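Side-chain contacts in 3-oxo-glucose-6-phosphate:glutamate aminotransferase (Bacillus subtilis subsp. subtilis, PDB 4K2M), which catalyses the reversible pyridoxal phosphate-dependent transamination of 3-dehydro-glucose 6-phosphate with glutamate to give kanosamine 6-phosphate, a step in antibiotic biosynthesis: residues A[18-23]-A[319-324]; A[325-330]-A[342-347]; A[331-336]-A[431-436]. All coordinates share one frame; numbering follows the deposited sequence.

The three contacts follow one another along the end of helix 312-329 and the short helix 331-335. Interaction 1 joins helix 312-329 to helix 13-24, and interaction 2 joins its next turn to the loop 342-347. Their centres lie about 10 Å apart. They touch through Leu-344, whose CD1 is 4.1 Å from Leu-320 CD1. Interaction 3 packs helix 331-335 on helix 423-441, its centre about 14 Å from that of interaction 2. The two touch where Phe-434 CE2 of interaction 3 is 3.8 Å from Leu-330 CD2 of interaction 2. Interactions 1 and 3 do not touch. All three are structural packing away from the annotated cofactor and substrate sites.

Interaction 1 (A[18-23]-A[319-324]); sequences SLLKHL and RLFLAD. With ACT (acetate ion), chain F.
Leu-20 packs against Leu-320, Phe-321 and Asp-324 where two helices cross at -76°. Here helix 13-24 of the additional N-terminal domain packs on helix 312-329 of the aspartate aminotransferase fold. The short axes stay 10.8 Å apart, and the gap is bridged by side chains. Leu-20 reaches across with CG anti to its backbone N (chi1 180°), and its parts meet different partners. CB lies 3.9 Å from Leu-320 CD2. The Leu-20 and Phe-321 side chains cross at about a right angle, and Leu-20 CD1 comes to the ring edge, near its plane, 3.8 Å from Phe-321 CD1. The other methyl of Leu-20, CD2, turns to Asp-324 and lies 3.9 Å from its CG. All four residues are buried. The carboxylate of Asp-324 has its charged partner in Lys-24, further along helix 13-24, and this salt bridge joins the same two helices. Phe-317 adds to the apolar surface under Leu-19, Leu-20 and Leu-23. Away from this interface, Arg-319 holds an acetate, probably from the crystallisation liquor, at its guanidinium edge. Arg-319 NH2 donates to acetate OXT at 3.0 Å with an N-H...O angle of 166°, nearly straight.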
loop_
_atom_site.group_PDB
_atom_site.type_symbol
_atom_site.label_atom_id
_atom_site.label_comp_id
_atom_site.label_asym_id
_atom_site.label_seq_id
_atom_site.Cartn_x
_atom_site.Cartn_y
_atom_site.Cartn_z
ATOM N N SER A 18 18.633 11.836 -29.037
ATOM C CA SER A 18 18.941 11.559 -30.432
ATOM C C SER A 18 17.655 11.436 -31.236
ATOM O O SER A 18 17.540 11.980 -32.345
ATOM C CB SER A 18 19.782 10.288 -30.558
ATOM O OG SER A 18 20.137 10.085 -31.913
ATOM N N LEU A 19 16.672 10.737 -30.669
ATOM C CA LEU A 19 15.387 10.531 -31.343
ATOM C C LEU A 19 14.699 11.864 -31.627
ATOM O O LEU A 19 14.050 12.040 -32.665
ATOM C CB LEU A 19 14.476 9.632 -30.487
ATOM C CG LEU A 19 13.142 9.197 -31.102
ATOM C CD1 LEU A 19 13.339 8.469 -32.443
ATOM C CD2 LEU A 19 12.363 8.302 -30.113
ATOM N N LEU A 20 14.855 12.812 -30.704
ATOM C CA LEU A 20 14.269 14.145 -30.849
ATOM C C LEU A 20 14.804 14.832 -32.101
ATOM O O LEU A 20 14.032 15.380 -32.900
ATOM C CB LEU A 20 14.591 14.993 -29.607
ATOM C CG LEU A 20 14.038 16.422 -29.620
ATOM C CD1 LEU A 20 12.525 16.415 -29.676
ATOM C CD2 LEU A 20 14.522 17.228 -28.411
ATOM N N LYS A 21 16.120 14.807 -32.271
ATOM C CA LYS A 21 16.707 15.364 -33.489
ATOM C C LYS A 21 16.169 14.654 -34.722
ATOM O O LYS A 21 15.863 15.287 -35.729
ATOM C CB LYS A 21 18.224 15.274 -33.426
ATOM C CG LYS A 21 18.794 16.071 -32.271
ATOM C CD LYS A 21 20.265 15.773 -32.055
ATOM C CE LYS A 21 20.712 16.277 -30.692
ATOM N NZ LYS A 21 21.470 15.234 -29.950
ATOM N N HIS A 22 16.030 13.336 -34.645
ATOM C CA HIS A 22 15.610 12.583 -35.825
ATOM C C HIS A 22 14.146 12.757 -36.185
ATOM O O HIS A 22 13.787 12.794 -37.364
ATOM C CB HIS A 22 15.962 11.098 -35.691
ATOM C CG HIS A 22 17.406 10.807 -35.950
ATOM N ND1 HIS A 22 17.871 10.404 -37.185
ATOM C CD2 HIS A 22 18.491 10.889 -35.143
ATOM C CE1 HIS A 22 19.183 10.240 -37.122
ATOM N NE2 HIS A 22 19.582 10.528 -35.897
ATOM N N LEU A 23 13.295 12.872 -35.176
ATOM C CA LEU A 23 11.868 12.987 -35.420
ATOM C C LEU A 23 11.514 14.420 -35.794
ATOM O O LEU A 23 10.415 14.682 -36.292
ATOM C CB LEU A 23 11.056 12.488 -34.216
ATOM C CG LEU A 23 11.122 10.978 -33.973
ATOM C CD1 LEU A 23 10.207 10.540 -32.830
ATOM C CD2 LEU A 23 10.786 10.181 -35.258
ATOM N N ARG A 319 7.424 14.400 -22.972
ATOM C CA ARG A 319 7.962 15.292 -21.942
ATOM C C ARG A 319 9.208 16.013 -22.407
ATOM O O ARG A 319 9.353 17.221 -22.174
ATOM C CB ARG A 319 8.267 14.513 -20.656
ATOM C CG ARG A 319 7.027 14.035 -19.927
ATOM C CD ARG A 319 7.466 13.214 -18.702
ATOM N NE ARG A 319 6.318 12.762 -17.915
ATOM C CZ ARG A 319 5.783 13.450 -16.909
ATOM N NH1 ARG A 319 6.301 14.617 -16.554
ATOM N NH2 ARG A 319 4.711 12.978 -16.271
ATOM N N LEU A 320 10.108 15.285 -23.069
ATOM C CA LEU A 320 11.335 15.895 -23.569
ATOM C C LEU A 320 11.003 16.970 -24.616
ATOM O O LEU A 320 11.607 18.054 -24.623
ATOM C CB LEU A 320 12.254 14.831 -24.179
ATOM C CG LEU A 320 13.398 15.361 -25.048
ATOM C CD1 LEU A 320 14.400 16.154 -24.221
ATOM C CD2 LEU A 320 14.089 14.221 -25.810
ATOM N N PHE A 321 10.058 16.665 -25.502
ATOM C CA PHE A 321 9.682 17.621 -26.541
ATOM C C PHE A 321 9.167 18.893 -25.895
ATOM O O PHE A 321 9.537 20.002 -26.294
ATOM C CB PHE A 321 8.615 17.056 -27.486
ATOM C CG PHE A 321 8.267 17.990 -28.615
ATOM C CD1 PHE A 321 9.070 18.047 -29.750
ATOM C CD2 PHE A 321 7.158 18.822 -28.535
ATOM C CE1 PHE A 321 8.769 18.909 -30.801
ATOM C CE2 PHE A 321 6.847 19.689 -29.581
ATOM C CZ PHE A 321 7.664 19.733 -30.714
ATOM N N LEU A 322 8.312 18.733 -24.891
ATOM C CA LEU A 322 7.795 19.881 -24.156
ATOM C C LEU A 322 8.910 20.685 -23.494
ATOM O O LEU A 322 8.901 21.916 -23.550
ATOM C CB LEU A 322 6.790 19.432 -23.094
ATOM C CG LEU A 322 5.457 18.975 -23.686
ATOM C CD1 LEU A 322 4.637 18.287 -22.594
ATOM C CD2 LEU A 322 4.656 20.145 -24.305
ATOM N N ALA A 323 9.863 20.004 -22.866
ATOM C CA ALA A 323 10.947 20.692 -22.177
ATOM C C ALA A 323 11.795 21.457 -23.185
ATOM O O ALA A 323 12.158 22.613 -22.962
ATOM C CB ALA A 323 11.810 19.706 -21.380
ATOM N N ASP A 324 12.095 20.805 -24.302
ATOM C CA ASP A 324 12.882 21.430 -25.369
ATOM C C ASP A 324 12.175 22.683 -25.879
ATOM O O ASP A 324 12.819 23.698 -26.160
ATOM C CB ASP A 324 13.081 20.422 -26.507
ATOM C CG ASP A 324 13.869 20.995 -27.681
ATOM O OD1 ASP A 324 15.004 21.480 -27.483
ATOM O OD2 ASP A 324 13.353 20.932 -28.804
HETATM C C ACT F . 4.004 15.081 -13.861
HETATM O O ACT F . 4.736 15.338 -14.803
HETATM O OXT ACT F . 3.227 14.137 -13.946
HETATM C CH3 ACT F . 4.054 15.947 -12.626
#

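Interaction 2 (A[325-330]-A[342-347]); sequences RYITQL and PELSED
Ile-327 turns CG1 anti to its carbonyl carbon (chi1 -70°), and chi2 of 167° extends the chain so that CD1 points into the bend of the loop 342-347. On the loop, the backbone carries Leu-344 CB toward the helix. Its CG is anti to the backbone N (chi1 -174°), and the next torsion brings Leu-344 CD1 to 4.1 Å from Ile-327 CD1. CD1 of Ile-327 is therefore the centre of the contact. It lies 4.0 Å from Leu-344 CB and 4.2 Å from Pro-342 CG. The backbone is closer still: Ile-327 CD1 is 3.3 Å from Pro-342 O. Leu-344 N is also near this methyl, at 3.9 Å. The isoleucine tip thus meets both side chains and main chain of the loop, by van der Waals packing. Ile-327 CG1 also lies near Pro-342 O, at 3.6 Å, while CG2 is farther, at 4.1 Å. The contact lies near the surface. Leu-344 also touches Met-17 of helix 13-24, so it sits between two helices. Further along, Asp-347 has a salt bridge to Lys-203. The loop's path past Ile-327 is a turn packed on a helix flank: Leu-344 is the centre of an inverse gamma turn, with a weak hydrogen bond from Ser-345 N to Glu-343 O, in the connection between helix 331-335 and strand 353-356 of the aminotransferase part.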
loop_
_atom_site.group_PDB
_atom_site.type_symbol
_atom_site.label_atom_id
_atom_site.label_comp_id
_atom_site.label_asym_id
_atom_site.label_seq_id
_atom_site.Cartn_x
_atom_site.Cartn_y
_atom_site.Cartn_z
ATOM N N ARG A 325 10.854 22.618 -25.977
ATOM C CA ARG A 325 10.065 23.730 -26.525
ATOM C C ARG A 325 10.067 24.916 -25.555
ATOM O O ARG A 325 10.217 26.062 -25.982
ATOM C CB ARG A 325 8.645 23.258 -26.833
ATOM C CG ARG A 325 7.829 24.205 -27.729
ATOM C CD ARG A 325 6.639 23.452 -28.323
ATOM N NE ARG A 325 5.861 24.252 -29.285
ATOM C CZ ARG A 325 4.805 25.002 -28.974
ATOM N NH1 ARG A 325 4.397 25.095 -27.723
ATOM N NH2 ARG A 325 4.148 25.668 -29.925
ATOM N N TYR A 326 9.921 24.643 -24.257
ATOM C CA TYR A 326 10.073 25.694 -23.247
ATOM C C TYR A 326 11.449 26.323 -23.320
ATOM O O TYR A 326 11.591 27.547 -23.261
ATOM C CB TYR A 326 9.918 25.123 -21.833
ATOM C CG TYR A 326 8.517 25.052 -21.272
ATOM C CD1 TYR A 326 7.604 26.093 -21.450
ATOM C CD2 TYR A 326 8.123 23.953 -20.520
ATOM C CE1 TYR A 326 6.332 26.028 -20.899
ATOM C CE2 TYR A 326 6.860 23.877 -19.967
ATOM C CZ TYR A 326 5.969 24.918 -20.163
ATOM O OH TYR A 326 4.717 24.827 -19.611
ATOM N N ILE A 327 12.485 25.491 -23.399
ATOM C CA ILE A 327 13.853 26.013 -23.298
ATOM C C ILE A 327 14.171 26.888 -24.505
ATOM O O ILE A 327 14.768 27.959 -24.379
ATOM C CB ILE A 327 14.881 24.880 -23.135
ATOM C CG1 ILE A 327 14.731 24.237 -21.747
ATOM C CG2 ILE A 327 16.309 25.397 -23.334
ATOM C CD1 ILE A 327 15.499 22.904 -21.599
ATOM N N THR A 328 13.745 26.443 -25.676
ATOM C CA THR A 328 13.973 27.215 -26.887
ATOM C C THR A 328 13.127 28.495 -26.918
ATOM O O THR A 328 13.650 29.584 -27.177
ATOM C CB THR A 328 13.715 26.344 -28.135
ATOM O OG1 THR A 328 14.648 25.251 -28.127
ATOM C CG2 THR A 328 13.896 27.153 -29.429
ATOM N N GLN A 329 11.830 28.385 -26.652
ATOM C CA GLN A 329 10.945 29.527 -26.877
ATOM C C GLN A 329 11.034 30.582 -25.767
ATOM O O GLN A 329 10.693 31.749 -25.998
ATOM C CB GLN A 329 9.498 29.084 -27.167
ATOM C CG GLN A 329 9.392 28.311 -28.512
ATOM C CD GLN A 329 7.977 28.164 -29.051
ATOM O OE1 GLN A 329 7.072 28.930 -28.703
ATOM N NE2 GLN A 329 7.783 27.174 -29.923
ATOM N N LEU A 330 11.508 30.188 -24.581
ATOM C CA LEU A 330 11.699 31.142 -23.490
ATOM C C LEU A 330 13.112 31.699 -23.458
ATOM O O LEU A 330 13.446 32.480 -22.574
ATOM C CB LEU A 330 11.379 30.510 -22.122
ATOM C CG LEU A 330 9.927 30.065 -21.939
ATOM C CD1 LEU A 330 9.798 29.375 -20.597
ATOM C CD2 LEU A 330 8.963 31.249 -22.031
ATOM N N PRO A 342 16.315 25.483 -17.312
ATOM C CA PRO A 342 17.166 24.298 -17.173
ATOM C C PRO A 342 17.933 24.016 -18.459
ATOM O O PRO A 342 17.558 24.495 -19.531
ATOM C CB PRO A 342 16.169 23.171 -16.883
ATOM C CG PRO A 342 14.877 23.633 -17.539
ATOM C CD PRO A 342 14.881 25.153 -17.438
ATOM N N GLU A 343 19.028 23.278 -18.335
ATOM C CA GLU A 343 19.826 22.885 -19.487
ATOM C C GLU A 343 19.156 21.726 -20.217
ATOM O O GLU A 343 18.625 20.805 -19.591
ATOM C CB GLU A 343 21.211 22.468 -18.998
ATOM C CG GLU A 343 22.167 22.004 -20.075
ATOM C CD GLU A 343 23.527 21.642 -19.498
ATOM O OE1 GLU A 343 23.866 22.166 -18.414
ATOM O OE2 GLU A 343 24.249 20.831 -20.118
ATOM N N LEU A 344 19.176 21.751 -21.544
ATOM C CA LEU A 344 18.622 20.639 -22.295
ATOM C C LEU A 344 19.658 19.523 -22.270
ATOM O O LEU A 344 20.503 19.418 -23.165
ATOM C CB LEU A 344 18.324 21.066 -23.739
ATOM C CG LEU A 344 17.613 20.032 -24.610
ATOM C CD1 LEU A 344 16.147 19.816 -24.221
ATOM C CD2 LEU A 344 17.741 20.349 -26.113
ATOM N N SER A 345 19.629 18.708 -21.222
ATOM C CA SER A 345 20.659 17.693 -21.062
ATOM C C SER A 345 20.105 16.283 -21.250
ATOM O O SER A 345 18.897 16.045 -21.126
ATOM C CB SER A 345 21.294 17.810 -19.689
ATOM O OG SER A 345 20.375 17.368 -18.708
ATOM N N GLU A 346 21.008 15.348 -21.525
ATOM C CA GLU A 346 20.620 13.971 -21.791
ATOM C C GLU A 346 20.287 13.214 -20.519
ATOM O O GLU A 346 19.766 12.104 -20.584
ATOM C CB GLU A 346 21.756 13.250 -22.515
ATOM C CG GLU A 346 22.042 13.837 -23.881
ATOM C CD GLU A 346 23.274 13.236 -24.530
ATOM O OE1 GLU A 346 23.264 13.067 -25.770
ATOM O OE2 GLU A 346 24.244 12.940 -23.798
ATOM N N ASP A 347 20.598 13.808 -19.371
ATOM C CA ASP A 347 20.420 13.123 -18.092
ATOM C C ASP A 347 19.238 13.696 -17.315
ATOM O O ASP A 347 19.348 13.981 -16.124
ATOM C CB ASP A 347 21.705 13.182 -17.246
ATOM C CG ASP A 347 22.130 14.604 -16.913
ATOM O OD1 ASP A 347 21.620 15.546 -17.560
ATOM O OD2 ASP A 347 22.980 14.781 -16.001
#

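Interaction 3 (A[331-336]-A[431-436]); sequences AELQNK and EGLFHV
Leu-333 of the short helix 331-335 lies over one face of the Phe-434 ring on helix 423-441. This is the tight part of the contact. Leu-333 CG sits 3.9 Å from the centre of the Phe-434 ring and 21° off its normal, a CH-pi contact displaced toward the rim. Leu-333 CD2 hangs past the CD1-CE1 edge on the same side, 3.6 Å from Phe-434 CD1. The other methyl, Leu-333 CD1, sits over the middle of the ring and also touches Leu-433 CG at 4.1 Å. Leu-333 is placed there by chi1 of -64°, with CG anti to the carbonyl carbon. Leu-333 and Leu-433 are buried, and Ile-437, Tyr-338 and Ile-339 also pack on Leu-333. The helices run at 31° to each other with their short axes 11.0 Å apart. The other side is looser and partly exposed. Glu-332 crosses Phe-434 at about a right angle, and its OE1 comes to 3.9 Å from Phe-434 CE1, obliquely to the ring. Glu-332 OE2 is met by Lys-336 NZ at a short 2.5 Å, on the anti side and out of the carboxylate plane. This salt bridge comes from four residues on, just past the helix end. Lys-438, from helix 423-441, makes a second salt bridge to OE2. The chemistry implies a divided contact: apolar packing joins the helices inside, while the Glu-332 carboxylate is probably kept charged by its two lysines on the outer side.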
loop_
_atom_site.group_PDB
_atom_site.type_symbol
_atom_site.label_atom_id
_atom_site.label_comp_id
_atom_site.label_asym_id
_atom_site.label_seq_id
_atom_site.Cartn_x
_atom_site.Cartn_y
_atom_site.Cartn_z
ATOM N N ALA A 331 13.931 31.299 -24.425
ATOM C CA ALA A 331 15.361 31.637 -24.450
ATOM C C ALA A 331 15.680 33.105 -24.162
ATOM O O ALA A 331 16.614 33.411 -23.415
ATOM C CB ALA A 331 15.966 31.236 -25.787
ATOM N N GLU A 332 14.923 34.005 -24.778
ATOM C CA GLU A 332 15.203 35.434 -24.657
ATOM C C GLU A 332 15.155 35.888 -23.207
ATOM O O GLU A 332 15.962 36.729 -22.784
ATOM C CB GLU A 332 14.209 36.247 -25.487
ATOM C CG GLU A 332 14.557 37.733 -25.582
ATOM C CD GLU A 332 13.379 38.591 -26.035
ATOM O OE1 GLU A 332 12.592 38.141 -26.900
ATOM O OE2 GLU A 332 13.237 39.717 -25.516
ATOM N N LEU A 333 14.220 35.331 -22.434
ATOM C CA LEU A 333 14.079 35.737 -21.036
ATOM C C LEU A 333 15.318 35.361 -20.231
ATOM O O LEU A 333 15.684 36.044 -19.270
ATOM C CB LEU A 333 12.824 35.129 -20.404
ATOM C CG LEU A 333 11.483 35.574 -20.990
ATOM C CD1 LEU A 333 10.320 34.815 -20.358
ATOM C CD2 LEU A 333 11.288 37.073 -20.793
ATOM N N GLN A 334 15.982 34.279 -20.627
ATOM C CA GLN A 334 17.219 33.892 -19.962
ATOM C C GLN A 334 18.405 34.681 -20.510
ATOM O O GLN A 334 19.290 35.068 -19.759
ATOM C CB GLN A 334 17.486 32.392 -20.103
ATOM C CG GLN A 334 18.865 31.981 -19.587
ATOM C CD GLN A 334 19.053 30.476 -19.553
ATOM O OE1 GLN A 334 19.104 29.874 -18.481
ATOM N NE2 GLN A 334 19.164 29.864 -20.724
ATOM N N ASN A 335 18.432 34.905 -21.819
ATOM C CA ASN A 335 19.509 35.687 -22.427
ATOM C C ASN A 335 19.623 37.091 -21.836
ATOM O O ASN A 335 20.717 37.652 -21.751
ATOM C CB ASN A 335 19.319 35.779 -23.948
ATOM C CG ASN A 335 19.415 34.434 -24.631
ATOM O OD1 ASN A 335 20.003 33.492 -24.095
ATOM N ND2 ASN A 335 18.832 34.334 -25.826
ATOM N N LYS A 336 18.488 37.652 -21.444
ATOM C CA LYS A 336 18.443 38.989 -20.866
ATOM C C LYS A 336 18.523 38.971 -19.349
ATOM O O LYS A 336 18.365 40.009 -18.706
ATOM C CB LYS A 336 17.176 39.718 -21.307
ATOM C CG LYS A 336 17.154 40.010 -22.796
ATOM C CD LYS A 336 16.010 40.935 -23.160
ATOM C CE LYS A 336 15.943 41.155 -24.663
ATOM N NZ LYS A 336 14.643 41.770 -25.049
ATOM N N GLU A 431 3.603 32.776 -23.393
ATOM C CA GLU A 431 3.247 34.158 -23.685
ATOM C C GLU A 431 2.924 34.911 -22.399
ATOM O O GLU A 431 3.315 36.065 -22.235
ATOM C CB GLU A 431 2.081 34.208 -24.668
ATOM C CG GLU A 431 2.416 33.552 -25.999
ATOM C CD GLU A 431 1.298 33.671 -27.006
ATOM O OE1 GLU A 431 0.935 32.638 -27.615
ATOM O OE2 GLU A 431 0.793 34.800 -27.193
ATOM N N GLY A 432 2.231 34.245 -21.481
ATOM C CA GLY A 432 1.916 34.831 -20.187
ATOM C C GLY A 432 3.188 35.151 -19.419
ATOM O O GLY A 432 3.311 36.202 -18.782
ATOM N N LEU A 433 4.150 34.239 -19.469
ATOM C CA LEU A 433 5.405 34.457 -18.772
ATOM C C LEU A 433 6.141 35.665 -19.356
ATOM O O LEU A 433 6.671 36.501 -18.601
ATOM C CB LEU A 433 6.282 33.207 -18.839
ATOM C CG LEU A 433 7.454 33.165 -17.863
ATOM C CD1 LEU A 433 6.947 33.152 -16.416
ATOM C CD2 LEU A 433 8.313 31.936 -18.144
ATOM N N PHE A 434 6.177 35.763 -20.687
ATOM C CA PHE A 434 6.801 36.916 -21.331
ATOM C C PHE A 434 6.117 38.212 -20.880
ATOM O O PHE A 434 6.781 39.180 -20.493
ATOM C CB PHE A 434 6.753 36.790 -22.860
ATOM C CG PHE A 434 7.981 36.171 -23.460
ATOM C CD1 PHE A 434 9.113 36.945 -23.701
ATOM C CD2 PHE A 434 8.004 34.822 -23.808
ATOM C CE1 PHE A 434 10.246 36.386 -24.274
ATOM C CE2 PHE A 434 9.150 34.253 -24.384
ATOM C CZ PHE A 434 10.264 35.036 -24.614
ATOM N N HIS A 435 4.788 38.218 -20.897
ATOM C CA HIS A 435 4.044 39.411 -20.510
ATOM C C HIS A 435 4.254 39.777 -19.037
ATOM O O HIS A 435 4.527 40.930 -18.713
ATOM C CB HIS A 435 2.552 39.240 -20.793
ATOM C CG HIS A 435 1.768 40.503 -20.644
ATOM N ND1 HIS A 435 1.395 41.004 -19.418
ATOM C CD2 HIS A 435 1.300 41.375 -21.570
ATOM C CE1 HIS A 435 0.726 42.130 -19.592
ATOM N NE2 HIS A 435 0.652 42.376 -20.887
ATOM N N VAL A 436 4.111 38.799 -18.149
ATOM C CA VAL A 436 4.251 39.047 -16.709
ATOM C C VAL A 436 5.664 39.489 -16.311
ATOM O O VAL A 436 5.831 40.430 -15.531
ATOM C CB VAL A 436 3.827 37.829 -15.872
ATOM C CG1 VAL A 436 4.166 38.046 -14.392
ATOM C CG2 VAL A 436 2.338 37.574 -16.041
#